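Local coordinates for chitinase (Chromobacterium violaceum, PDB 4TXG), which probably hydrolyses the glycosidic bonds of chitin as a family 18 glycoside hydrolase, and probably also binds this polysaccharide, at residues A[530-535]-A[609-614]; A[564-569]-A[582-587]; A[589-592]-A[596-599]. All blocks are in the same frame, centred on the assembly; numbering follows the deposited sequence.

Contact 1: A[530-535]-A[609-614]; sequences KGLAGS and YDWKAQ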
loop_
_atom_site.group_PDB
_atom_site.type_symbol
_atom_site.label_atom_id
_atom_site.label_comp_id
_atom_site.label_asym_id
_atom_site.label_seq_id
_atom_site.Cartn_x
_atom_site.Cartn_y
_atom_site.Cartn_z
ATOM N N LYS A 530 -21.136 9.342 -21.028
ATOM C CA LYS A 530 -22.497 9.778 -21.327
ATOM C C LYS A 530 -22.566 10.831 -22.424
ATOM O O LYS A 530 -23.655 11.186 -22.874
ATOM C CB LYS A 530 -23.157 10.338 -20.070
ATOM C CG LYS A 530 -23.512 9.306 -19.036
ATOM C CD LYS A 530 -24.912 8.762 -19.275
ATOM C CE LYS A 530 -25.919 9.894 -19.363
ATOM N NZ LYS A 530 -27.323 9.418 -19.191
ATOM N N GLY A 531 -21.415 11.343 -22.841
ATOM C CA GLY A 531 -21.369 12.405 -23.833
ATOM C C GLY A 531 -21.634 13.786 -23.252
ATOM O O GLY A 531 -22.125 14.682 -23.951
ATOM N N LEU A 532 -21.314 13.949 -21.970
ATOM C CA LEU A 532 -21.489 15.213 -21.253
ATOM C C LEU A 532 -20.123 15.795 -20.903
ATOM O O LEU A 532 -19.228 15.071 -20.458
ATOM C CB LEU A 532 -22.318 15.006 -19.978
ATOM C CG LEU A 532 -23.723 14.425 -20.167
ATOM C CD1 LEU A 532 -24.330 14.058 -18.820
ATOM C CD2 LEU A 532 -24.624 15.399 -20.925
ATOM N N ALA A 533 -19.957 17.097 -21.094
ATOM C CA ALA A 533 -18.642 17.711 -20.893
ATOM C C ALA A 533 -18.373 18.020 -19.428
ATOM O O ALA A 533 -17.220 18.032 -18.993
ATOM C CB ALA A 533 -18.522 18.984 -21.724
ATOM N N GLY A 534 -19.440 18.283 -18.680
ATOM C CA GLY A 534 -19.328 18.653 -17.276
ATOM C C GLY A 534 -19.429 20.155 -17.055
ATOM O O GLY A 534 -18.610 20.921 -17.559
ATOM N N SER A 535 -20.432 20.577 -16.293
ATOM C CA SER A 535 -20.680 22.004 -16.069
ATOM C C SER A 535 -19.624 22.649 -15.167
ATOM O O SER A 535 -19.546 23.876 -15.067
ATOM C CB SER A 535 -22.064 22.211 -15.456
ATOM O OG SER A 535 -22.134 21.617 -14.172
ATOM N N TYR A 609 -18.574 9.035 -7.170
ATOM C CA TYR A 609 -19.569 9.735 -7.976
ATOM C C TYR A 609 -21.019 9.377 -7.664
ATOM O O TYR A 609 -21.298 8.336 -7.080
ATOM C CB TYR A 609 -19.296 9.469 -9.461
ATOM C CG TYR A 609 -19.387 8.008 -9.880
ATOM C CD1 TYR A 609 -20.613 7.443 -10.238
ATOM C CD2 TYR A 609 -18.252 7.207 -9.943
ATOM C CE1 TYR A 609 -20.706 6.120 -10.633
ATOM C CE2 TYR A 609 -18.338 5.877 -10.348
ATOM C CZ TYR A 609 -19.569 5.344 -10.687
ATOM O OH TYR A 609 -19.673 4.029 -11.084
ATOM N N ASP A 610 -21.927 10.271 -8.056
ATOM C CA ASP A 610 -23.365 10.019 -8.099
ATOM C C ASP A 610 -23.976 10.797 -9.253
ATOM O O ASP A 610 -23.425 11.814 -9.691
ATOM C CB ASP A 610 -24.062 10.436 -6.797
ATOM C CG ASP A 610 -24.053 9.349 -5.740
ATOM O OD1 ASP A 610 -24.361 8.180 -6.060
ATOM O OD2 ASP A 610 -23.757 9.679 -4.575
ATOM N N TRP A 611 -25.119 10.332 -9.737
ATOM C CA TRP A 611 -25.894 11.105 -10.695
ATOM C C TRP A 611 -26.625 12.228 -9.975
ATOM O O TRP A 611 -27.347 11.989 -9.005
ATOM C CB TRP A 611 -26.896 10.219 -11.438
ATOM C CG TRP A 611 -27.701 10.965 -12.466
ATOM C CD1 TRP A 611 -29.003 11.356 -12.361
ATOM C CD2 TRP A 611 -27.249 11.415 -13.751
ATOM N NE1 TRP A 611 -29.397 12.014 -13.506
ATOM C CE2 TRP A 611 -28.337 12.066 -14.369
ATOM C CE3 TRP A 611 -26.032 11.333 -14.435
ATOM C CZ2 TRP A 611 -28.241 12.633 -15.644
ATOM C CZ3 TRP A 611 -25.941 11.892 -15.697
ATOM C CH2 TRP A 611 -27.039 12.527 -16.291
ATOM N N LYS A 612 -26.435 13.451 -10.451
ATOM C CA LYS A 612 -27.094 14.610 -9.855
ATOM C C LYS A 612 -28.083 15.233 -10.835
ATOM O O LYS A 612 -27.700 16.024 -11.690
ATOM C CB LYS A 612 -26.052 15.640 -9.414
ATOM C CG LYS A 612 -25.045 15.089 -8.418
ATOM C CD LYS A 612 -25.732 14.734 -7.110
ATOM C CE LYS A 612 -24.750 14.174 -6.103
ATOM N NZ LYS A 612 -25.432 13.782 -4.838
ATOM N N ALA A 613 -29.359 14.877 -10.685
ATOM C CA ALA A 613 -30.400 15.230 -11.647
ATOM C C ALA A 613 -30.608 16.733 -11.819
ATOM O O ALA A 613 -30.961 17.193 -12.909
ATOM C CB ALA A 613 -31.718 14.567 -11.240
ATOM N N GLN A 614 -30.387 17.492 -10.748
ATOM C CA GLN A 614 -30.603 18.937 -10.771
ATOM C C GLN A 614 -29.452 19.723 -11.395
ATOM O O GLN A 614 -29.639 20.862 -11.823
ATOM C CB GLN A 614 -30.850 19.454 -9.355
ATOM C CG GLN A 614 -32.163 19.007 -8.757
ATOM C CD GLN A 614 -32.460 19.710 -7.450
ATOM O OE1 GLN A 614 -31.546 20.117 -6.730
ATOM N NE2 GLN A 614 -33.742 19.868 -7.141
#
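Leu-532 and Lys-530 meet the six-membered ring of Trp-611 at its outer end. The closer part is apolar. Methyl CD1 of Leu-532 comes to the ring edge, near the indole plane, 4.0 Å from CH2 of Trp-611. The two side chains cross at about a right angle. Trp-611 reaches across because CG is anti to its backbone N (chi1 -179°). The indole and the side chains facing it fill the distance between the main chains (CA of Lys-530 to CA of Trp-611, 11.2 Å).

The looser part is the lysine. Its chain bends at chi2 and chi3, and CE lies 4.2 Å from CZ3 of Trp-611, approaching obliquely. No hydrogen bond crosses the contact, and only 97 Å² is buried in total. Lys-530 and Trp-611 are both exposed, so this is a patch on the protein surface.

Gly-531, with positive phi, closes helix 522-530 in a Schellman motif. Leu-532 follows directly and points toward the indole. On the other side, strand 609-612 pairs antiparallel with strand 621-624. Tyr-622 of that strand stacks edge-to-face with Trp-611 and also touches Lys-530, so the two-stranded hairpin packs beside the end of helix 522-530.

Contact 2: A[564-569]-A[582-587]; sequences AAPWLW and EQSIAQ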
loop_
_atom_site.group_PDB
_atom_site.type_symbol
_atom_site.label_atom_id
_atom_site.label_comp_id
_atom_site.label_asym_id
_atom_site.label_seq_id
_atom_site.Cartn_x
_atom_site.Cartn_y
_atom_site.Cartn_z
ATOM N N ALA A 564 -10.386 -7.594 -14.899
ATOM C CA ALA A 564 -11.341 -6.809 -14.107
ATOM C C ALA A 564 -11.111 -5.312 -14.317
ATOM O O ALA A 564 -11.002 -4.544 -13.361
ATOM C CB ALA A 564 -11.262 -7.171 -12.617
ATOM N N ALA A 565 -11.053 -4.910 -15.579
ATOM C CA ALA A 565 -10.680 -3.542 -15.932
ATOM C C ALA A 565 -11.636 -2.914 -16.946
ATOM O O ALA A 565 -11.824 -3.442 -18.037
ATOM C CB ALA A 565 -9.267 -3.517 -16.472
ATOM N N PRO A 566 -12.259 -1.787 -16.574
ATOM C CA PRO A 566 -13.002 -0.977 -17.536
ATOM C C PRO A 566 -12.124 0.137 -18.092
ATOM O O PRO A 566 -11.162 0.557 -17.446
ATOM C CB PRO A 566 -14.152 -0.401 -16.700
ATOM C CG PRO A 566 -13.570 -0.289 -15.289
ATOM C CD PRO A 566 -12.397 -1.277 -15.197
ATOM N N TRP A 567 -12.464 0.618 -19.279
ATOM C CA TRP A 567 -11.833 1.806 -19.809
ATOM C C TRP A 567 -12.715 2.476 -20.834
ATOM O O TRP A 567 -13.718 1.918 -21.287
ATOM C CB TRP A 567 -10.472 1.492 -20.430
ATOM C CG TRP A 567 -10.458 0.681 -21.710
ATOM C CD1 TRP A 567 -10.358 1.157 -22.991
ATOM C CD2 TRP A 567 -10.469 -0.749 -21.819
ATOM N NE1 TRP A 567 -10.322 0.110 -23.887
ATOM C CE2 TRP A 567 -10.374 -1.076 -23.186
ATOM C CE3 TRP A 567 -10.553 -1.793 -20.884
ATOM C CZ2 TRP A 567 -10.375 -2.391 -23.651
ATOM C CZ3 TRP A 567 -10.550 -3.104 -21.343
ATOM C CH2 TRP A 567 -10.458 -3.392 -22.712
ATOM N N LEU A 568 -12.326 3.695 -21.173
ATOM C CA LEU A 568 -12.960 4.416 -22.259
ATOM C C LEU A 568 -12.005 4.465 -23.431
ATOM O O LEU A 568 -10.834 4.796 -23.264
ATOM C CB LEU A 568 -13.328 5.831 -21.822
ATOM C CG LEU A 568 -14.304 5.932 -20.659
ATOM C CD1 LEU A 568 -14.480 7.392 -20.289
ATOM C CD2 LEU A 568 -15.634 5.293 -21.053
ATOM N N TRP A 569 -12.513 4.140 -24.611
ATOM C CA TRP A 569 -11.737 4.270 -25.833
ATOM C C TRP A 569 -12.437 5.245 -26.756
ATOM O O TRP A 569 -13.590 5.037 -27.139
ATOM C CB TRP A 569 -11.552 2.905 -26.504
ATOM C CG TRP A 569 -10.899 2.943 -27.850
ATOM C CD1 TRP A 569 -11.461 2.581 -29.052
ATOM C CD2 TRP A 569 -9.560 3.359 -28.145
ATOM N NE1 TRP A 569 -10.545 2.741 -30.070
ATOM C CE2 TRP A 569 -9.364 3.217 -29.537
ATOM C CE3 TRP A 569 -8.494 3.832 -27.363
ATOM C CZ2 TRP A 569 -8.162 3.541 -30.171
ATOM C CZ3 TRP A 569 -7.296 4.153 -27.990
ATOM C CH2 TRP A 569 -7.139 4.000 -29.380
ATOM N N GLU A 582 -18.571 0.447 -11.222
ATOM C CA GLU A 582 -19.289 -0.526 -10.404
ATOM C C GLU A 582 -18.998 -1.966 -10.812
ATOM O O GLU A 582 -19.014 -2.871 -9.975
ATOM C CB GLU A 582 -20.790 -0.253 -10.449
ATOM C CG GLU A 582 -21.151 1.068 -9.781
ATOM C CD GLU A 582 -22.388 1.722 -10.373
ATOM O OE1 GLU A 582 -22.243 2.595 -11.270
ATOM O OE2 GLU A 582 -23.503 1.378 -9.927
ATOM N N GLN A 583 -18.716 -2.188 -12.091
ATOM C CA GLN A 583 -18.479 -3.558 -12.538
ATOM C C GLN A 583 -17.151 -4.079 -11.992
ATOM O O GLN A 583 -17.076 -5.218 -11.514
ATOM C CB GLN A 583 -18.504 -3.661 -14.069
ATOM C CG GLN A 583 -18.472 -5.118 -14.567
ATOM C CD GLN A 583 -18.660 -5.227 -16.071
ATOM O OE1 GLN A 583 -18.753 -4.216 -16.766
ATOM N NE2 GLN A 583 -18.724 -6.460 -16.579
ATOM N N SER A 584 -16.106 -3.251 -12.043
ATOM C CA SER A 584 -14.795 -3.704 -11.591
ATOM C C SER A 584 -14.711 -3.729 -10.068
ATOM O O SER A 584 -14.075 -4.618 -9.497
ATOM C CB SER A 584 -13.673 -2.833 -12.173
ATOM O OG SER A 584 -13.858 -1.450 -11.917
ATOM N N ILE A 585 -15.360 -2.768 -9.411
ATOM C CA ILE A 585 -15.423 -2.775 -7.957
ATOM C C ILE A 585 -16.152 -4.036 -7.467
ATOM O O ILE A 585 -15.717 -4.657 -6.499
ATOM C CB ILE A 585 -16.113 -1.490 -7.401
ATOM C CG1 ILE A 585 -15.227 -0.262 -7.651
ATOM C CG2 ILE A 585 -16.401 -1.627 -5.904
ATOM C CD1 ILE A 585 -13.833 -0.359 -7.035
ATOM N N ALA A 586 -17.225 -4.442 -8.148
ATOM C CA ALA A 586 -17.949 -5.640 -7.716
ATOM C C ALA A 586 -17.084 -6.883 -7.879
ATOM O O ALA A 586 -17.087 -7.778 -7.025
ATOM C CB ALA A 586 -19.251 -5.798 -8.486
ATOM N N GLN A 587 -16.347 -6.937 -8.984
ATOM C CA GLN A 587 -15.456 -8.062 -9.246
ATOM C C GLN A 587 -14.311 -8.106 -8.211
ATOM O O GLN A 587 -13.992 -9.164 -7.678
ATOM C CB GLN A 587 -14.915 -7.983 -10.691
ATOM C CG GLN A 587 -14.034 -9.168 -11.088
ATOM C CD GLN A 587 -13.860 -9.354 -12.594
ATOM O OE1 GLN A 587 -14.340 -8.557 -13.405
ATOM N NE2 GLN A 587 -13.154 -10.424 -12.973
#
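Ala-564 and Pro-566 pack against Ser-584 and Gln-587 on the first turns of helix 582-594. The interactions across the contact are all van der Waals. The methyl CB of Ala-564 sits over the flat face of the Gln-587 amide, almost straight above CD at 3.4 Å. Gln-587 presents that face because a chi1 of -177° places CG opposite the main-chain N and the rest of the chain is extended. Next to it, CB of Ser-584 rests 3.4 Å from the carbonyl O of Ala-564. Pro-566 lies alongside the same serine: its ring atom CD is 3.6 Å from Ser-584 CB, and CG is 3.6 Å from Ser-584 OG.

Ala-564 and Ala-565 both face Asn-560 in a G1 beta bulge, with Ala-564 at positive phi. The bulge lies at the start of strand 565-570, in a small antiparallel sheet inserted between barrel strand 457-462 and helix 582-594. This is consistent with the alpha+beta insertion domain found in many family 18 chitinases.

Hydrogen bonds hold the polar ends from outside the contact. Gln-587 OE1 bonds to Tyr-559 OH, and NE2 to Gly-561 O. Together they fix the rotation of the amide under the alanine methyl. Ser-584 OG bonds to Glu-580 OE1 and to Asp-581 N, just before the helix.

Contact 3: A[589-592]-A[596-599]; sequences AAWI and NVGG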
loop_
_atom_site.group_PDB
_atom_site.type_symbol
_atom_site.label_atom_id
_atom_site.label_comp_id
_atom_site.label_asym_id
_atom_site.label_seq_id
_atom_site.Cartn_x
_atom_site.Cartn_y
_atom_site.Cartn_z
ATOM N N ALA A 589 -14.411 -6.739 -5.218
ATOM C CA ALA A 589 -15.039 -6.977 -3.925
ATOM C C ALA A 589 -15.302 -8.465 -3.712
ATOM O O ALA A 589 -15.153 -8.971 -2.600
ATOM C CB ALA A 589 -16.338 -6.184 -3.804
ATOM N N ALA A 590 -15.692 -9.170 -4.771
ATOM C CA ALA A 590 -15.905 -10.610 -4.657
ATOM C C ALA A 590 -14.594 -11.301 -4.304
ATOM O O ALA A 590 -14.563 -12.212 -3.472
ATOM C CB ALA A 590 -16.481 -11.183 -5.953
ATOM N N TRP A 591 -13.519 -10.843 -4.939
ATOM C CA TRP A 591 -12.179 -11.384 -4.728
ATOM C C TRP A 591 -11.692 -11.132 -3.293
ATOM O O TRP A 591 -11.063 -11.995 -2.683
ATOM C CB TRP A 591 -11.228 -10.777 -5.768
ATOM C CG TRP A 591 -9.771 -11.142 -5.621
ATOM C CD1 TRP A 591 -9.115 -12.174 -6.217
ATOM C CD2 TRP A 591 -8.802 -10.446 -4.829
ATOM N NE1 TRP A 591 -7.781 -12.165 -5.844
ATOM C CE2 TRP A 591 -7.571 -11.117 -4.988
ATOM C CE3 TRP A 591 -8.858 -9.313 -4.010
ATOM C CZ2 TRP A 591 -6.407 -10.696 -4.347
ATOM C CZ3 TRP A 591 -7.699 -8.896 -3.375
ATOM C CH2 TRP A 591 -6.492 -9.590 -3.544
ATOM N N ILE A 592 -11.994 -9.948 -2.766
ATOM C CA ILE A 592 -11.686 -9.596 -1.378
ATOM C C ILE A 592 -12.376 -10.558 -0.420
ATOM O O ILE A 592 -11.751 -11.103 0.503
ATOM C CB ILE A 592 -12.134 -8.134 -1.043
ATOM C CG1 ILE A 592 -11.252 -7.111 -1.768
ATOM C CG2 ILE A 592 -12.130 -7.889 0.463
ATOM C CD1 ILE A 592 -9.832 -7.005 -1.213
ATOM N N ASN A 596 -10.830 -13.597 1.929
ATOM C CA ASN A 596 -10.888 -13.020 3.275
ATOM C C ASN A 596 -9.774 -12.009 3.528
ATOM O O ASN A 596 -9.135 -12.003 4.587
ATOM C CB ASN A 596 -10.861 -14.127 4.322
ATOM C CG ASN A 596 -12.142 -14.948 4.323
ATOM O OD1 ASN A 596 -13.236 -14.415 4.518
ATOM N ND2 ASN A 596 -12.013 -16.250 4.078
ATOM N N VAL A 597 -9.574 -11.134 2.550
ATOM C CA VAL A 597 -8.596 -10.058 2.658
ATOM C C VAL A 597 -9.076 -9.053 3.705
ATOM O O VAL A 597 -10.272 -8.926 3.945
ATOM C CB VAL A 597 -8.374 -9.382 1.290
ATOM C CG1 VAL A 597 -7.224 -8.380 1.349
ATOM C CG2 VAL A 597 -8.071 -10.444 0.237
ATOM N N GLY A 598 -8.140 -8.361 4.340
ATOM C CA GLY A 598 -8.486 -7.439 5.407
ATOM C C GLY A 598 -9.503 -6.393 4.990
ATOM O O GLY A 598 -10.414 -6.041 5.760
ATOM N N GLY A 599 -9.364 -5.900 3.768
ATOM C CA GLY A 599 -10.255 -4.859 3.297
ATOM C C GLY A 599 -9.754 -4.147 2.056
ATOM O O GLY A 599 -8.869 -4.639 1.354
#
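Trp-591 and Ile-592 pack on Val-597 where helix 582-594 ends in a Schellman motif. Asn-596 is the residue with positive phi. The turn leads into strand 599-603, the last parallel strand of the TIM barrel typical of family 18.

Trp-591 comes first. With chi1 at 175° the indole is trans to the main-chain N, which puts the six-membered ring beside Val-597. There CZ3 lies 3.9 Å from methyl CG2 of Val-597, in an oblique approach. The other end of the indole is held from outside: NE1 bonds to Asp-442 OD1, and the ring meets Tyr-445 edge-to-face. Both Trp-591 and Val-597 also touch Met-459 on the neighbouring barrel strand 457-462.

Ile-592 follows and carries most of the contact. Its carbonyl O accepts the hydrogen bond from Val-597 N, 3.0 Å long. The bond is fairly straight, with an angle of 158° at the hydrogen, and the donor lies in the carbonyl plane. This is the long closing bond of the Schellman turn, spanning five residues. The hydrophobic pair that commonly accompanies the motif is present too: CD1 of Ile-592 rests 3.7 Å from CB of Val-597, and the side chains cross at about a right angle. The CB of Asn-596 points away from the helix, and OD1 bonds to Arg-154 NH2. Further along, CD1 of Ile-592 also comes within 3.6 Å of the carbonyl O of Gly-599.

Overall arrangement
Helix 582-594 joins contacts 2 and 3. Contact 2 uses its beginning and contact 3 its end, and their centres are 16 Å apart. Contact 1 lies further out on the surface, with its centre about 19 Å from contact 2. The two still touch: Tyr-609 OH is 2.9 Å from Glu-582 OE1, a probable hydrogen bond. Contacts 1 and 3 stay about 13 Å apart at their nearest atoms. Along the chain, contact 1 encloses the other two. Contact 3 lies at the N-terminal end of strand 599-603, whereas family 18 active sites lie at the C-terminal ends of the barrel strands. A cesium ion lies about 7 Å from the side chain of Lys-530 in contact 1.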